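Local structure of phosphoinositide 3-kinase adapter protein 1 (Homo sapiens, 5FOR) at residues 106-109 and 114-117; 11-14 and 20-23; 83-88 and 110-115; 87-92 and 116-121. The protein links B-cell receptor and Toll-like receptor signalling to phosphoinositide 3-kinase as an adapter, the chain here being its TIR domain. One frame throughout, in Å; residues are numbered along the deposited sequence.

Contact 1: 106-109 and 114-117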
loop_
_atom_site.group_PDB
_atom_site.type_symbol
_atom_site.label_atom_id
_atom_site.label_comp_id
_atom_site.label_asym_id
_atom_site.label_seq_id
_atom_site.Cartn_x
_atom_site.Cartn_y
_atom_site.Cartn_z
ATOM N N GLU A 106 -7.462 4.591 -16.044
ATOM C CA GLU A 106 -7.517 3.350 -16.808
ATOM C C GLU A 106 -6.125 2.846 -17.174
ATOM O O GLU A 106 -5.925 1.641 -17.337
ATOM C CB GLU A 106 -8.348 3.552 -18.071
ATOM C CG GLU A 106 -9.795 3.919 -17.797
ATOM C CD GLU A 106 -10.737 2.764 -18.080
ATOM O OE1 GLU A 106 -10.870 1.874 -17.214
ATOM O OE2 GLU A 106 -11.338 2.743 -19.173
ATOM N N GLU A 107 -5.164 3.768 -17.288
ATOM C CA GLU A 107 -3.768 3.400 -17.548
ATOM C C GLU A 107 -3.159 2.449 -16.515
ATOM O O GLU A 107 -2.250 1.680 -16.854
ATOM C CB GLU A 107 -2.865 4.623 -17.601
ATOM C CG GLU A 107 -3.306 5.792 -18.423
ATOM C CD GLU A 107 -2.222 6.837 -18.424
ATOM O OE1 GLU A 107 -1.132 6.545 -18.962
ATOM O OE2 GLU A 107 -2.443 7.939 -17.873
ATOM N N PHE A 108 -3.616 2.524 -15.259
ATOM C CA PHE A 108 -3.061 1.668 -14.216
ATOM C C PHE A 108 -3.324 0.178 -14.512
ATOM O O PHE A 108 -2.561 -0.691 -14.079
ATOM C CB PHE A 108 -3.610 2.064 -12.831
ATOM C CG PHE A 108 -3.064 3.374 -12.325
ATOM C CD1 PHE A 108 -1.709 3.517 -12.073
ATOM C CD2 PHE A 108 -3.904 4.476 -12.130
ATOM C CE1 PHE A 108 -1.187 4.729 -11.625
ATOM C CE2 PHE A 108 -3.395 5.685 -11.690
ATOM C CZ PHE A 108 -2.022 5.809 -11.426
ATOM N N LEU A 109 -4.377 -0.109 -15.279
ATOM C CA LEU A 109 -4.694 -1.479 -15.691
ATOM C C LEU A 109 -3.575 -2.116 -16.528
ATOM O O LEU A 109 -3.483 -3.339 -16.618
ATOM C CB LEU A 109 -6.010 -1.503 -16.477
ATOM C CG LEU A 109 -7.230 -1.171 -15.629
ATOM C CD1 LEU A 109 -8.462 -1.022 -16.494
ATOM C CD2 LEU A 109 -7.438 -2.245 -14.566
ATOM N N ASP A 114 -5.464 -6.596 -12.232
ATOM C CA ASP A 114 -6.593 -6.627 -11.292
ATOM C C ASP A 114 -6.835 -5.321 -10.523
ATOM O O ASP A 114 -7.523 -5.328 -9.494
ATOM C CB ASP A 114 -6.404 -7.758 -10.279
ATOM C CG ASP A 114 -6.627 -9.128 -10.885
ATOM O OD1 ASP A 114 -7.193 -9.206 -11.993
ATOM O OD2 ASP A 114 -6.245 -10.133 -10.249
ATOM N N TRP A 115 -6.302 -4.214 -11.038
ATOM C CA TRP A 115 -6.340 -2.898 -10.383
ATOM C C TRP A 115 -7.736 -2.465 -9.946
ATOM O O TRP A 115 -7.930 -1.897 -8.860
ATOM C CB TRP A 115 -5.768 -1.847 -11.338
ATOM C CG TRP A 115 -5.816 -0.398 -10.861
ATOM C CD1 TRP A 115 -6.833 0.509 -11.055
ATOM C CD2 TRP A 115 -4.775 0.314 -10.149
ATOM N NE1 TRP A 115 -6.487 1.730 -10.512
ATOM C CE2 TRP A 115 -5.258 1.633 -9.949
ATOM C CE3 TRP A 115 -3.511 -0.045 -9.683
ATOM C CZ2 TRP A 115 -4.480 2.593 -9.302
ATOM C CZ3 TRP A 115 -2.757 0.909 -9.046
ATOM C CH2 TRP A 115 -3.236 2.223 -8.871
ATOM N N ALA A 116 -8.700 -2.727 -10.820
ATOM C CA ALA A 116 -10.079 -2.354 -10.592
ATOM C C ALA A 116 -10.677 -3.111 -9.408
ATOM O O ALA A 116 -11.726 -2.749 -8.891
ATOM C CB ALA A 116 -10.885 -2.607 -11.841
ATOM N N HIS A 117 -10.010 -4.165 -8.960
ATOM C CA HIS A 117 -10.598 -4.941 -7.891
ATOM C C HIS A 117 -10.050 -4.630 -6.527
ATOM O O HIS A 117 -10.515 -5.192 -5.545
ATOM C CB HIS A 117 -10.452 -6.411 -8.201
ATOM C CG HIS A 117 -11.178 -6.788 -9.439
ATOM N ND1 HIS A 117 -10.542 -7.125 -10.610
ATOM C CD2 HIS A 117 -12.507 -6.768 -9.724
ATOM C CE1 HIS A 117 -11.442 -7.362 -11.546
ATOM N NE2 HIS A 117 -12.641 -7.135 -11.030
#
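The benzyl group of Phe108 lies over one face of the Trp115 indole, and two measurements define the overlap. The phenyl and the six-membered indole ring form an offset stack, with centroids 4.3 Å apart and planes only 15° from parallel. Phe108 CB makes the second part of it: it stands 3.5 Å from the centroid of the same indole ring and 17° off its normal, a CH-pi contact, and is 3.3 Å from Trp115 CE2. The methylene thus occupies the middle of the indole face, while the phenyl ring is displaced toward the CZ2–CH2 side; Phe108 CG is 3.4 Å from Trp115 CZ2. The indole is extended toward this partner because its CG is anti to the backbone N (chi1 176°). Leu109 contributes one methyl, CD2, which meets Trp115 CB at 3.7 Å at the root of the indole and also reaches the Ala116 backbone. Polar fixation comes from outside the two segments: Trp115 NE1 is hydrogen-bonded to Asp104 OD1, and Arg97 makes a cation-pi contact with the indole as well as a hydrogen bond to Trp115 O. Replacing Trp115 by an alanine would probably leave Phe108 without its stacking surface and Asp104 OD1 without its indole donor. The contact draws together two turns of the connection between strands 95-99 and 119-121, at the periphery of the TIR domain. Leu68, at the end of strand 63-68, touches both aromatic side chains, and Trp118 meets the indole just ahead of strand 119-121.

Contact 2: 11-14 and 20-23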
loop_
_atom_site.group_PDB
_atom_site.type_symbol
_atom_site.label_atom_id
_atom_site.label_comp_id
_atom_site.label_asym_id
_atom_site.label_seq_id
_atom_site.Cartn_x
_atom_site.Cartn_y
_atom_site.Cartn_z
ATOM N N ILE A 11 2.363 -1.054 4.826
ATOM C CA ILE A 11 2.130 0.231 4.178
ATOM C C ILE A 11 3.319 0.563 3.279
ATOM O O ILE A 11 4.430 0.790 3.759
ATOM C CB ILE A 11 1.885 1.351 5.195
ATOM C CG1 ILE A 11 0.825 0.928 6.226
ATOM C CG2 ILE A 11 1.467 2.653 4.462
ATOM C CD1 ILE A 11 0.574 1.934 7.320
ATOM N N VAL A 12 3.070 0.549 1.972
ATOM C CA VAL A 12 4.052 0.897 0.943
ATOM C C VAL A 12 3.856 2.346 0.486
ATOM O O VAL A 12 2.771 2.730 0.064
ATOM C CB VAL A 12 3.937 -0.062 -0.247
ATOM C CG1 VAL A 12 5.049 0.182 -1.239
ATOM C CG2 VAL A 12 3.952 -1.488 0.255
ATOM N N TYR A 13 4.891 3.164 0.588
ATOM C CA TYR A 13 4.744 4.580 0.267
ATOM C C TYR A 13 6.057 5.183 -0.230
ATOM O O TYR A 13 7.117 4.586 -0.130
ATOM C CB TYR A 13 4.244 5.358 1.494
ATOM C CG TYR A 13 5.304 5.510 2.556
ATOM C CD1 TYR A 13 5.778 4.401 3.261
ATOM C CD2 TYR A 13 5.856 6.746 2.832
ATOM C CE1 TYR A 13 6.766 4.525 4.225
ATOM C CE2 TYR A 13 6.837 6.888 3.783
ATOM C CZ TYR A 13 7.290 5.767 4.487
ATOM O OH TYR A 13 8.267 5.908 5.442
ATOM N N SER A 14 5.972 6.380 -0.781
ATOM C CA SER A 14 7.162 7.121 -1.132
ATOM C C SER A 14 7.269 8.344 -0.235
ATOM O O SER A 14 6.276 8.766 0.357
ATOM C CB SER A 14 7.130 7.508 -2.619
ATOM O OG SER A 14 7.435 6.377 -3.410
ATOM N N TRP A 20 1.053 10.846 5.315
ATOM C CA TRP A 20 -0.088 9.943 5.199
ATOM C C TRP A 20 0.256 8.609 5.830
ATOM O O TRP A 20 -0.591 7.933 6.389
ATOM C CB TRP A 20 -0.512 9.732 3.743
ATOM C CG TRP A 20 -1.556 10.702 3.399
ATOM C CD1 TRP A 20 -1.420 11.821 2.623
ATOM C CD2 TRP A 20 -2.901 10.707 3.884
ATOM N NE1 TRP A 20 -2.611 12.510 2.576
ATOM C CE2 TRP A 20 -3.537 11.849 3.337
ATOM C CE3 TRP A 20 -3.633 9.854 4.717
ATOM C CZ2 TRP A 20 -4.866 12.165 3.606
ATOM C CZ3 TRP A 20 -4.956 10.165 4.979
ATOM C CH2 TRP A 20 -5.563 11.311 4.418
ATOM N N CYS A 21 1.516 8.230 5.707
ATOM C CA CYS A 21 1.949 6.965 6.211
ATOM C C CYS A 21 1.971 7.024 7.754
ATOM O O CYS A 21 1.577 6.064 8.399
ATOM C CB CYS A 21 3.320 6.572 5.631
ATOM S SG CYS A 21 3.971 5.078 6.416
ATOM N N GLN A 22 2.364 8.153 8.346
ATOM C CA GLN A 22 2.531 8.144 9.792
ATOM C C GLN A 22 1.097 8.242 10.320
ATOM O O GLN A 22 0.768 7.660 11.346
ATOM C CB GLN A 22 3.339 9.293 10.400
ATOM C CG GLN A 22 3.954 10.328 9.548
ATOM C CD GLN A 22 5.213 10.932 10.152
ATOM O OE1 GLN A 22 5.555 12.118 9.876
ATOM N NE2 GLN A 22 6.079 10.023 10.644
ATOM N N TYR A 23 0.246 8.985 9.602
ATOM C CA TYR A 23 -1.163 9.108 9.979
ATOM C C TYR A 23 -1.834 7.746 10.115
ATOM O O TYR A 23 -2.520 7.499 11.105
ATOM C CB TYR A 23 -1.977 9.952 8.983
ATOM C CG TYR A 23 -3.469 9.887 9.300
ATOM C CD1 TYR A 23 -3.971 10.463 10.456
ATOM C CD2 TYR A 23 -4.364 9.199 8.483
ATOM C CE1 TYR A 23 -5.326 10.375 10.794
ATOM C CE2 TYR A 23 -5.728 9.111 8.819
ATOM C CZ TYR A 23 -6.199 9.701 9.978
ATOM O OH TYR A 23 -7.539 9.634 10.340
#
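Cys21 places its whole side chain over one face of the Tyr13 ring. Its SG is anti to the backbone N (chi1 173°), a setting that stretches the CB–SG bond across the ring rather than pointing it straight down. The evidence is that both atoms lie nearly on the ring normal at the same height. Cys21 CB is 3.8 Å from the centroid of the Tyr13 ring and 11° off the normal. Cys21 SG is likewise 3.8 Å from that centroid, 18° off. Each favours a different part of the ring. CB is nearest CG and CD2 of Tyr13, whereas SG leans to the other side and approaches Tyr13 CE1 at 3.6 Å. The result is a CH-pi contact and a sulfur-aromatic contact on a single face. Tyr13 presents that face with its CG between the backbone N and the carbonyl carbon, the sterically tighter choice. Ile11, two residues earlier on the strand, adds its CG2 methyl, 4.0 Å from Cys21 SG, so the sulfur is touched by two side chains of the strand. Exchanging Tyr13 for a serine would probably strip Cys21 of its aromatic surface and open a gap between helix and sheet, where Thr41 and Leu67 of the flanking strands also pack on both residues. All three touching residues are buried. The arrangement is the first beta-alpha unit of the TIR fold: strand 9-13, an inner strand between 40-43 and 63-68 of a parallel sheet of order 2-1-3-4-5, is covered on one side by the helix 18-30 that follows it.

Contact 3: 83-88 and 110-115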
loop_
_atom_site.group_PDB
_atom_site.type_symbol
_atom_site.label_atom_id
_atom_site.label_comp_id
_atom_site.label_asym_id
_atom_site.label_seq_id
_atom_site.Cartn_x
_atom_site.Cartn_y
_atom_site.Cartn_z
ATOM N N PRO A 83 7.855 -6.062 -12.075
ATOM C CA PRO A 83 7.463 -7.465 -11.870
ATOM C C PRO A 83 7.385 -7.895 -10.408
ATOM O O PRO A 83 6.590 -8.780 -10.080
ATOM C CB PRO A 83 8.573 -8.243 -12.598
ATOM C CG PRO A 83 9.019 -7.311 -13.655
ATOM C CD PRO A 83 8.978 -5.955 -13.028
ATOM N N LEU A 84 8.191 -7.291 -9.543
ATOM C CA LEU A 84 8.098 -7.600 -8.120
ATOM C C LEU A 84 6.788 -7.035 -7.578
ATOM O O LEU A 84 6.078 -7.715 -6.825
ATOM C CB LEU A 84 9.308 -7.054 -7.348
ATOM C CG LEU A 84 9.500 -7.290 -5.833
ATOM C CD1 LEU A 84 8.712 -6.299 -4.994
ATOM C CD2 LEU A 84 9.241 -8.753 -5.364
ATOM N N LEU A 85 6.450 -5.812 -7.985
ATOM C CA LEU A 85 5.217 -5.195 -7.519
ATOM C C LEU A 85 3.962 -5.936 -7.967
ATOM O O LEU A 85 2.981 -6.027 -7.224
ATOM C CB LEU A 85 5.125 -3.729 -7.953
ATOM C CG LEU A 85 6.261 -2.776 -7.580
ATOM C CD1 LEU A 85 5.998 -1.423 -8.178
ATOM C CD2 LEU A 85 6.390 -2.666 -6.083
ATOM N N GLN A 86 3.974 -6.480 -9.168
ATOM C CA GLN A 86 2.816 -7.264 -9.579
ATOM C C GLN A 86 2.618 -8.499 -8.684
ATOM O O GLN A 86 1.470 -8.892 -8.461
ATOM C CB GLN A 86 2.957 -7.663 -11.044
ATOM C CG GLN A 86 2.939 -6.459 -11.951
ATOM C CD GLN A 86 3.621 -6.744 -13.236
ATOM O OE1 GLN A 86 4.351 -7.733 -13.353
ATOM N NE2 GLN A 86 3.378 -5.906 -14.226
ATOM N N ARG A 87 3.712 -9.080 -8.149
ATOM C CA ARG A 87 3.640 -10.423 -7.523
ATOM C C ARG A 87 3.277 -10.037 -6.070
ATOM O O ARG A 87 2.433 -10.683 -5.473
ATOM C CB ARG A 87 4.962 -11.300 -7.643
ATOM C CG ARG A 87 5.000 -12.841 -7.022
ATOM C CD ARG A 87 4.260 -13.939 -7.910
ATOM N NE ARG A 87 5.066 -14.906 -8.722
ATOM C CZ ARG A 87 4.854 -16.230 -8.626
ATOM N NH1 ARG A 87 3.861 -16.656 -7.808
ATOM N NH2 ARG A 87 5.508 -17.120 -9.383
ATOM N N ALA A 88 3.785 -8.897 -5.566
ATOM C CA ALA A 88 3.476 -8.378 -4.204
ATOM C C ALA A 88 2.024 -7.888 -4.016
ATOM O O ALA A 88 1.366 -8.173 -3.010
ATOM C CB ALA A 88 4.437 -7.233 -3.845
ATOM N N ASP A 110 -2.740 -1.283 -17.152
ATOM C CA ASP A 110 -1.574 -1.765 -17.895
ATOM C C ASP A 110 -0.459 -2.227 -16.974
ATOM O O ASP A 110 0.353 -3.062 -17.357
ATOM C CB ASP A 110 -1.035 -0.679 -18.819
ATOM C CG ASP A 110 -1.976 -0.365 -19.952
ATOM O OD1 ASP A 110 -2.830 -1.220 -20.258
ATOM O OD2 ASP A 110 -1.871 0.739 -20.524
ATOM N N PHE A 111 -0.408 -1.674 -15.762
ATOM C CA PHE A 111 0.616 -2.063 -14.802
ATOM C C PHE A 111 0.108 -3.159 -13.883
ATOM O O PHE A 111 0.829 -4.097 -13.584
ATOM C CB PHE A 111 1.088 -0.845 -14.006
ATOM C CG PHE A 111 1.731 0.204 -14.862
ATOM C CD1 PHE A 111 0.957 1.130 -15.543
ATOM C CD2 PHE A 111 3.106 0.246 -15.019
ATOM C CE1 PHE A 111 1.554 2.097 -16.357
ATOM C CE2 PHE A 111 3.703 1.211 -15.820
ATOM C CZ PHE A 111 2.928 2.135 -16.494
ATOM N N PHE A 112 -1.139 -3.050 -13.449
ATOM C CA PHE A 112 -1.715 -4.068 -12.592
ATOM C C PHE A 112 -3.074 -4.455 -13.145
ATOM O O PHE A 112 -4.007 -3.653 -13.153
ATOM C CB PHE A 112 -1.806 -3.592 -11.134
ATOM C CG PHE A 112 -0.514 -3.067 -10.600
ATOM C CD1 PHE A 112 0.401 -3.922 -10.005
ATOM C CD2 PHE A 112 -0.200 -1.714 -10.689
ATOM C CE1 PHE A 112 1.599 -3.437 -9.518
ATOM C CE2 PHE A 112 1.012 -1.229 -10.201
ATOM C CZ PHE A 112 1.904 -2.089 -9.620
ATOM N N PRO A 113 -3.169 -5.689 -13.650
ATOM C CA PRO A 113 -4.369 -6.112 -14.381
ATOM C C PRO A 113 -5.611 -6.205 -13.495
ATOM O O PRO A 113 -6.683 -5.889 -13.978
ATOM C CB PRO A 113 -3.973 -7.490 -14.943
ATOM C CG PRO A 113 -2.481 -7.469 -14.978
ATOM C CD PRO A 113 -2.073 -6.669 -13.764
ATOM N N ASP A 114 -5.464 -6.596 -12.232
ATOM C CA ASP A 114 -6.593 -6.627 -11.292
ATOM C C ASP A 114 -6.835 -5.321 -10.523
ATOM O O ASP A 114 -7.523 -5.328 -9.494
ATOM C CB ASP A 114 -6.404 -7.758 -10.279
ATOM C CG ASP A 114 -6.627 -9.128 -10.885
ATOM O OD1 ASP A 114 -7.193 -9.206 -11.993
ATOM O OD2 ASP A 114 -6.245 -10.133 -10.249
ATOM N N TRP A 115 -6.302 -4.214 -11.038
ATOM C CA TRP A 115 -6.340 -2.898 -10.383
ATOM C C TRP A 115 -7.736 -2.465 -9.946
ATOM O O TRP A 115 -7.930 -1.897 -8.860
ATOM C CB TRP A 115 -5.768 -1.847 -11.338
ATOM C CG TRP A 115 -5.816 -0.398 -10.861
ATOM C CD1 TRP A 115 -6.833 0.509 -11.055
ATOM C CD2 TRP A 115 -4.775 0.314 -10.149
ATOM N NE1 TRP A 115 -6.487 1.730 -10.512
ATOM C CE2 TRP A 115 -5.258 1.633 -9.949
ATOM C CE3 TRP A 115 -3.511 -0.045 -9.683
ATOM C CZ2 TRP A 115 -4.480 2.593 -9.302
ATOM C CZ3 TRP A 115 -2.757 0.909 -9.046
ATOM C CH2 TRP A 115 -3.236 2.223 -8.871
#
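Phe111 and Phe112 join the loop ahead of the last strand of the TIR fold to helix 82-88, one through its backbone and the other through its ring. Phe111 comes first along the loop. Its carbonyl O accepts a hydrogen bond from Gln86 NE2 at 3.2 Å, with an N-H...O angle of 155°. The donor lies in the carbonyl plane, and the acceptor is close to the plane of the Gln86 amide, so both flat groups are used in their favoured directions. Gln86 reaches this far because its chain is extended beyond CG (chi2 156°); CG itself passes 3.6 Å from Phe111 O. The Phe111 ring leads away from the helix segment and meets His77 edge-to-face. Phe112 follows, and its ring enters the space beside the helix, with the edge rather than a face toward Leu85 and Gln86. At one corner of that ring, Phe112 CE1 lies 3.7 Å from Leu85 O and 3.9 Å from Leu85 CB. Its CD1 is 4.1 Å from Gln86 CG, and the amide stands almost perpendicular to the ring plane, 89° away from it. Phe76 of helix 70-76 meets the Phe112 ring in an edge-to-face pair and also touches Leu85, extending this apolar packing to a second helix. Past the ring the chain reverses in a type I turn from Phe112 to Trp115, through Pro113 and Asp114, closed by a backbone hydrogen bond of 3.2 Å from Trp115 N to Phe112 O.

Contact 4: 87-92 and 116-121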
loop_
_atom_site.group_PDB
_atom_site.type_symbol
_atom_site.label_atom_id
_atom_site.label_comp_id
_atom_site.label_asym_id
_atom_site.label_seq_id
_atom_site.Cartn_x
_atom_site.Cartn_y
_atom_site.Cartn_z
ATOM N N ARG A 87 3.712 -9.080 -8.149
ATOM C CA ARG A 87 3.640 -10.423 -7.523
ATOM C C ARG A 87 3.277 -10.037 -6.070
ATOM O O ARG A 87 2.433 -10.683 -5.473
ATOM C CB ARG A 87 4.962 -11.300 -7.643
ATOM C CG ARG A 87 5.000 -12.841 -7.022
ATOM C CD ARG A 87 4.260 -13.939 -7.910
ATOM N NE ARG A 87 5.066 -14.906 -8.722
ATOM C CZ ARG A 87 4.854 -16.230 -8.626
ATOM N NH1 ARG A 87 3.861 -16.656 -7.808
ATOM N NH2 ARG A 87 5.508 -17.120 -9.383
ATOM N N ALA A 88 3.785 -8.897 -5.566
ATOM C CA ALA A 88 3.476 -8.378 -4.204
ATOM C C ALA A 88 2.024 -7.888 -4.016
ATOM O O ALA A 88 1.366 -8.173 -3.010
ATOM C CB ALA A 88 4.437 -7.233 -3.845
ATOM N N PHE A 89 1.533 -7.136 -4.992
ATOM C CA PHE A 89 0.211 -6.511 -4.889
ATOM C C PHE A 89 -0.838 -7.465 -5.420
ATOM O O PHE A 89 -1.534 -7.177 -6.395
ATOM C CB PHE A 89 0.156 -5.198 -5.666
ATOM C CG PHE A 89 1.132 -4.167 -5.195
ATOM C CD1 PHE A 89 1.793 -4.309 -3.978
ATOM C CD2 PHE A 89 1.377 -3.038 -5.967
ATOM C CE1 PHE A 89 2.686 -3.344 -3.551
ATOM C CE2 PHE A 89 2.250 -2.069 -5.544
ATOM C CZ PHE A 89 2.917 -2.222 -4.337
ATOM N N HIS A 90 -0.917 -8.608 -4.764
ATOM C CA HIS A 90 -1.706 -9.729 -5.221
ATOM C C HIS A 90 -1.947 -10.656 -4.028
ATOM O O HIS A 90 -1.096 -10.734 -3.143
ATOM C CB HIS A 90 -0.985 -10.459 -6.340
ATOM C CG HIS A 90 -1.725 -11.655 -6.836
ATOM N ND1 HIS A 90 -2.716 -11.571 -7.793
ATOM C CD2 HIS A 90 -1.645 -12.959 -6.487
ATOM C CE1 HIS A 90 -3.202 -12.777 -8.025
ATOM N NE2 HIS A 90 -2.573 -13.635 -7.241
ATOM N N PRO A 91 -3.121 -11.318 -3.965
ATOM C CA PRO A 91 -4.311 -11.173 -4.817
ATOM C C PRO A 91 -5.102 -9.876 -4.542
ATOM O O PRO A 91 -4.861 -9.228 -3.514
ATOM C CB PRO A 91 -5.132 -12.425 -4.474
ATOM C CG PRO A 91 -4.745 -12.776 -3.102
ATOM C CD PRO A 91 -3.297 -12.375 -2.953
ATOM N N PRO A 92 -6.030 -9.498 -5.450
ATOM C CA PRO A 92 -6.602 -8.152 -5.351
ATOM C C PRO A 92 -7.409 -7.898 -4.080
ATOM O O PRO A 92 -7.478 -6.730 -3.667
ATOM C CB PRO A 92 -7.512 -8.060 -6.584
ATOM C CG PRO A 92 -7.840 -9.460 -6.911
ATOM C CD PRO A 92 -6.592 -10.241 -6.588
ATOM N N ALA A 116 -8.700 -2.727 -10.820
ATOM C CA ALA A 116 -10.079 -2.354 -10.592
ATOM C C ALA A 116 -10.677 -3.111 -9.408
ATOM O O ALA A 116 -11.726 -2.749 -8.891
ATOM C CB ALA A 116 -10.885 -2.607 -11.841
ATOM N N HIS A 117 -10.010 -4.165 -8.960
ATOM C CA HIS A 117 -10.598 -4.941 -7.891
ATOM C C HIS A 117 -10.050 -4.630 -6.527
ATOM O O HIS A 117 -10.515 -5.192 -5.545
ATOM C CB HIS A 117 -10.452 -6.411 -8.201
ATOM C CG HIS A 117 -11.178 -6.788 -9.439
ATOM N ND1 HIS A 117 -10.542 -7.125 -10.610
ATOM C CD2 HIS A 117 -12.507 -6.768 -9.724
ATOM C CE1 HIS A 117 -11.442 -7.362 -11.546
ATOM N NE2 HIS A 117 -12.641 -7.135 -11.030
ATOM N N TRP A 118 -9.069 -3.733 -6.473
ATOM C CA TRP A 118 -8.591 -3.258 -5.192
ATOM C C TRP A 118 -9.681 -2.401 -4.552
ATOM O O TRP A 118 -10.530 -1.785 -5.197
ATOM C CB TRP A 118 -7.288 -2.446 -5.301
ATOM C CG TRP A 118 -6.171 -3.142 -5.993
ATOM C CD1 TRP A 118 -6.205 -4.383 -6.543
ATOM C CD2 TRP A 118 -4.854 -2.617 -6.261
ATOM N NE1 TRP A 118 -4.995 -4.678 -7.119
ATOM C CE2 TRP A 118 -4.148 -3.621 -6.944
ATOM C CE3 TRP A 118 -4.204 -1.431 -5.938
ATOM C CZ2 TRP A 118 -2.810 -3.462 -7.327
ATOM C CZ3 TRP A 118 -2.882 -1.269 -6.324
ATOM C CH2 TRP A 118 -2.196 -2.282 -7.008
ATOM N N GLN A 119 -9.665 -2.454 -3.251
ATOM C CA GLN A 119 -10.244 -1.465 -2.384
ATOM C C GLN A 119 -9.539 -0.116 -2.505
ATOM O O GLN A 119 -8.316 -0.012 -2.367
ATOM C CB GLN A 119 -10.206 -2.152 -1.037
ATOM C CG GLN A 119 -10.659 -1.688 0.284
ATOM C CD GLN A 119 -11.385 -2.787 1.013
ATOM O OE1 GLN A 119 -11.211 -2.999 2.194
ATOM N NE2 GLN A 119 -12.481 -3.105 0.442
ATOM N N GLU A 120 -10.323 0.914 -2.833
ATOM C CA GLU A 120 -9.759 2.251 -3.031
ATOM C C GLU A 120 -10.182 3.248 -1.957
ATOM O O GLU A 120 -11.343 3.325 -1.584
ATOM C CB GLU A 120 -10.139 2.811 -4.411
ATOM C CG GLU A 120 -9.427 4.131 -4.768
ATOM C CD GLU A 120 -9.702 4.590 -6.224
ATOM O OE1 GLU A 120 -8.950 4.193 -7.160
ATOM O OE2 GLU A 120 -10.683 5.343 -6.431
ATOM N N LEU A 121 -9.230 4.033 -1.478
ATOM C CA LEU A 121 -9.560 5.075 -0.511
ATOM C C LEU A 121 -9.115 6.457 -0.969
ATOM O O LEU A 121 -8.161 6.620 -1.744
ATOM C CB LEU A 121 -8.918 4.772 0.846
ATOM C CG LEU A 121 -9.206 3.401 1.445
ATOM C CD1 LEU A 121 -8.244 3.159 2.592
ATOM C CD2 LEU A 121 -10.626 3.369 1.935
HETATM O O HOH W 1 -4.100 -7.579 -7.522
#
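Phe89, the first residue to leave helical angles after helix 82-88, is the centre of an inverse gamma turn, and beyond it the chain passes a cis peptide before Pro91 to bring Pro92 CA within 5.3 Å of Trp118 CA. In the parallel sheet of the TIR fold this is the link from that helix to strand 95-99, lying against the entry to the edge strand 119-121. Two residues of the link receive Trp118 at separate points of its indole. Phe89 takes the six-membered end: its CD2 is 3.8 Å from Trp118 CH2, and its CB is 3.8 Å from Trp118 CZ2. The planes are perpendicular at 90°, yet the rings are offset to an oblique approach with centroids 5.9 Å apart. Pro92 takes the pyrrole end, where its CB lies near the indole plane, 3.9 Å from Trp118 CD1, and the same atom packs on His117 CB at 3.7 Å. With CG anti to the carbonyl carbon (chi1 -55°), the indole of Trp118 turns toward the 87-92 segment, and its two ends reach Phe89 and Pro92. Farther along the same strand, Leu121 continues the sheet by backbone hydrogen bonds to Arg97 and Leu99 and packs on helix 127-134. Val64 and Val66 of strand 63-68 touch Phe89, so the turn is bound into the core as well as to the edge of the sheet. The polar part of the contact is a single water that joins the two segments: it donates to Phe89 O at 2.8 Å and accepts from Trp118 NE1 at 3.1 Å.

In the fold
Contacts 1, 3 and 4 form one cluster on the same side of the chain's centre, each pair with centres 9 Å apart. Phe112 joins contact 3 to contact 4, its CE1 lying 3.6 Å from Phe89 CD2, while Asp114 OD2 packs 3.7 Å from Pro92 CD; Trp115 and Trp118 connect contact 1 with contact 4. Contact 2 lies across the chain's centre, its centre about 21, 19 and 16 Å from those of contacts 1, 3 and 4, and shares the parallel sheet with contact 4. The bound triiodobenzene dicarboxylate is about 13 Å from the Ile11 side chain; its pocket includes Leu27 on the helix that contact 2 packs against strand 9-13.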